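Local coordinates for protein ribose-phosphate pyrophosphokinase (Mycobacterium smegmatis, PDB 5MP7) that probably makes phosphoribosyl pyrophosphate (PRPP) by transferring the pyrophosphoryl group of ATP to ribose 5-phosphate, with magnesium as cofactor, at residues Leu12-Gly17 with Asn307-Val312. Residues are numbered along the deposited sequence; the frame is centred on the assembly and turned at random.
Sequences LMLFAG and NTIRAV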
loop_
_atom_site.group_PDB
_atom_site.type_symbol
_atom_site.label_atom_id
_atom_site.label_comp_id
_atom_site.label_asym_id
_atom_site.label_seq_id
_atom_site.Cartn_x
_atom_site.Cartn_y
_atom_site.Cartn_z
ATOM N N LEU A 12 -42.188 -55.016 9.097
ATOM C CA LEU A 12 -42.517 -53.958 8.145
ATOM C C LEU A 12 -41.890 -52.655 8.599
ATOM O O LEU A 12 -42.142 -52.204 9.702
ATOM C CB LEU A 12 -44.042 -53.805 8.039
ATOM C CG LEU A 12 -44.622 -53.123 6.792
ATOM C CD1 LEU A 12 -46.133 -53.211 6.761
ATOM C CD2 LEU A 12 -44.258 -51.652 6.716
ATOM N N MET A 13 -41.101 -52.038 7.747
ATOM C CA MET A 13 -40.551 -50.728 8.036
ATOM C C MET A 13 -40.795 -49.764 6.904
ATOM O O MET A 13 -40.560 -50.038 5.748
ATOM C CB MET A 13 -39.067 -50.802 8.327
ATOM C CG MET A 13 -38.807 -51.289 9.720
ATOM S SD MET A 13 -37.041 -51.455 10.052
ATOM C CE MET A 13 -36.675 -49.827 10.709
ATOM N N LEU A 14 -41.224 -48.589 7.284
ATOM C CA LEU A 14 -41.618 -47.571 6.371
ATOM C C LEU A 14 -40.588 -46.448 6.483
ATOM O O LEU A 14 -40.326 -45.926 7.547
ATOM C CB LEU A 14 -43.042 -47.150 6.736
ATOM C CG LEU A 14 -43.622 -45.978 5.938
ATOM C CD1 LEU A 14 -43.896 -46.301 4.454
ATOM C CD2 LEU A 14 -44.901 -45.555 6.636
ATOM N N PHE A 15 -40.031 -46.061 5.354
ATOM C CA PHE A 15 -39.071 -44.979 5.258
ATOM C C PHE A 15 -39.666 -43.904 4.347
ATOM O O PHE A 15 -40.395 -44.215 3.418
ATOM C CB PHE A 15 -37.799 -45.494 4.631
ATOM C CG PHE A 15 -37.197 -46.618 5.386
ATOM C CD1 PHE A 15 -37.616 -47.922 5.196
ATOM C CD2 PHE A 15 -36.214 -46.359 6.328
ATOM C CE1 PHE A 15 -37.058 -48.940 5.956
ATOM C CE2 PHE A 15 -35.657 -47.360 7.078
ATOM C CZ PHE A 15 -36.082 -48.644 6.917
ATOM N N ALA A 16 -39.341 -42.652 4.594
ATOM C CA ALA A 16 -39.893 -41.571 3.812
ATOM C C ALA A 16 -38.853 -40.520 3.569
ATOM O O ALA A 16 -38.074 -40.186 4.450
ATOM C CB ALA A 16 -41.080 -40.962 4.514
ATOM N N GLY A 17 -38.822 -40.024 2.343
ATOM C CA GLY A 17 -38.062 -38.826 2.043
ATOM C C GLY A 17 -38.787 -37.555 2.480
ATOM O O GLY A 17 -39.910 -37.601 2.946
ATOM N N ASN A 307 -53.185 -49.978 1.455
ATOM C CA ASN A 307 -53.650 -51.303 1.044
ATOM C C ASN A 307 -52.651 -52.048 0.183
ATOM O O ASN A 307 -52.489 -53.257 0.350
ATOM C CB ASN A 307 -54.949 -51.248 0.271
ATOM C CG ASN A 307 -56.161 -51.283 1.149
ATOM O OD1 ASN A 307 -56.555 -52.338 1.620
ATOM N ND2 ASN A 307 -56.776 -50.143 1.350
ATOM N N THR A 308 -51.987 -51.341 -0.726
ATOM C CA THR A 308 -50.967 -51.963 -1.553
ATOM C C THR A 308 -49.761 -52.426 -0.741
ATOM O O THR A 308 -49.269 -53.524 -0.960
ATOM C CB THR A 308 -50.470 -51.013 -2.654
ATOM O OG1 THR A 308 -51.580 -50.551 -3.411
ATOM C CG2 THR A 308 -49.562 -51.736 -3.617
ATOM N N ILE A 309 -49.289 -51.602 0.196
ATOM C CA ILE A 309 -48.181 -51.982 1.088
ATOM C C ILE A 309 -48.551 -53.206 1.915
ATOM O O ILE A 309 -47.746 -54.124 2.049
ATOM C CB ILE A 309 -47.773 -50.829 2.028
ATOM C CG1 ILE A 309 -47.175 -49.699 1.198
ATOM C CG2 ILE A 309 -46.782 -51.256 3.107
ATOM C CD1 ILE A 309 -46.859 -48.450 2.000
ATOM N N ARG A 310 -49.772 -53.236 2.425
ATOM C CA ARG A 310 -50.213 -54.334 3.254
ATOM C C ARG A 310 -50.226 -55.639 2.457
ATOM O O ARG A 310 -49.760 -56.674 2.935
ATOM C CB ARG A 310 -51.592 -54.029 3.815
ATOM C CG ARG A 310 -52.003 -54.769 5.069
ATOM C CD ARG A 310 -53.023 -54.048 6.033
ATOM N NE ARG A 310 -54.315 -53.453 5.557
ATOM C CZ ARG A 310 -54.720 -52.172 5.609
ATOM N NH1 ARG A 310 -53.937 -51.196 6.057
ATOM N NH2 ARG A 310 -55.929 -51.852 5.158
ATOM N N ALA A 311 -50.729 -55.589 1.233
ATOM C CA ALA A 311 -50.809 -56.776 0.392
ATOM C C ALA A 311 -49.428 -57.290 -0.052
ATOM O O ALA A 311 -49.191 -58.492 -0.095
ATOM C CB ALA A 311 -51.649 -56.483 -0.832
ATOM N N VAL A 312 -48.532 -56.381 -0.374
ATOM C CA VAL A 312 -47.150 -56.751 -0.696
ATOM C C VAL A 312 -46.468 -57.380 0.502
ATOM O O VAL A 312 -45.817 -58.435 0.372
ATOM C CB VAL A 312 -46.324 -55.536 -1.183
ATOM C CG1 VAL A 312 -44.838 -55.842 -1.259
ATOM C CG2 VAL A 312 -46.831 -55.074 -2.556
#
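Leu12 and Leu14 meet a single helix side chain, Ile309. They are alternate residues of strand 12-16 and present their side chains on the same face of it. Ile309 points from helix 302-314 toward that face and uses a different methyl for each leucine. Its branch methyl CG2 lies 4.2 Å from CD1 of Leu12. Its chain end CD1 lies 4.4 Å from CD1 of Leu14. The torsions explain this division. In Ile309, CG1 is anti to the carbonyl carbon (chi1 -67°), and the extended second torsion carries CD1 on to Leu14. CG2, anti to the backbone N and beside the carbonyl carbon, is the branch that meets Leu12. Leu12 has CG beside its own carbonyl carbon (chi1 -159°), and its extended second torsion carries CD1 out toward the helix. The side chains of Leu12 and Ile309 cross at about a right angle and touch methyl to methyl, not alongside each other.

The backbones stay well apart, with Leu12 CA 9.1 Å from Arg310 CA. Ile309 also packs on Val27 and Leu31 of helix 21-31 and on Phe62 of strand 60-64, which neighbours strand 12-16. Leu12 touches Phe62 too, and Leu14 touches Ala28. The contact thus brings the C-terminal helix against an edge strand, within this chain, of the five-stranded parallel sheet in the N-terminal PRTase-like domain. It lies away from the predicted ATP, ribose 5-phosphate and magnesium sites.

The two segments meet through hydrocarbon alone, and the area buried between them is small, 107 Å². Methyl contacts have little directional preference, so these alone set no precise angle between helix and strand.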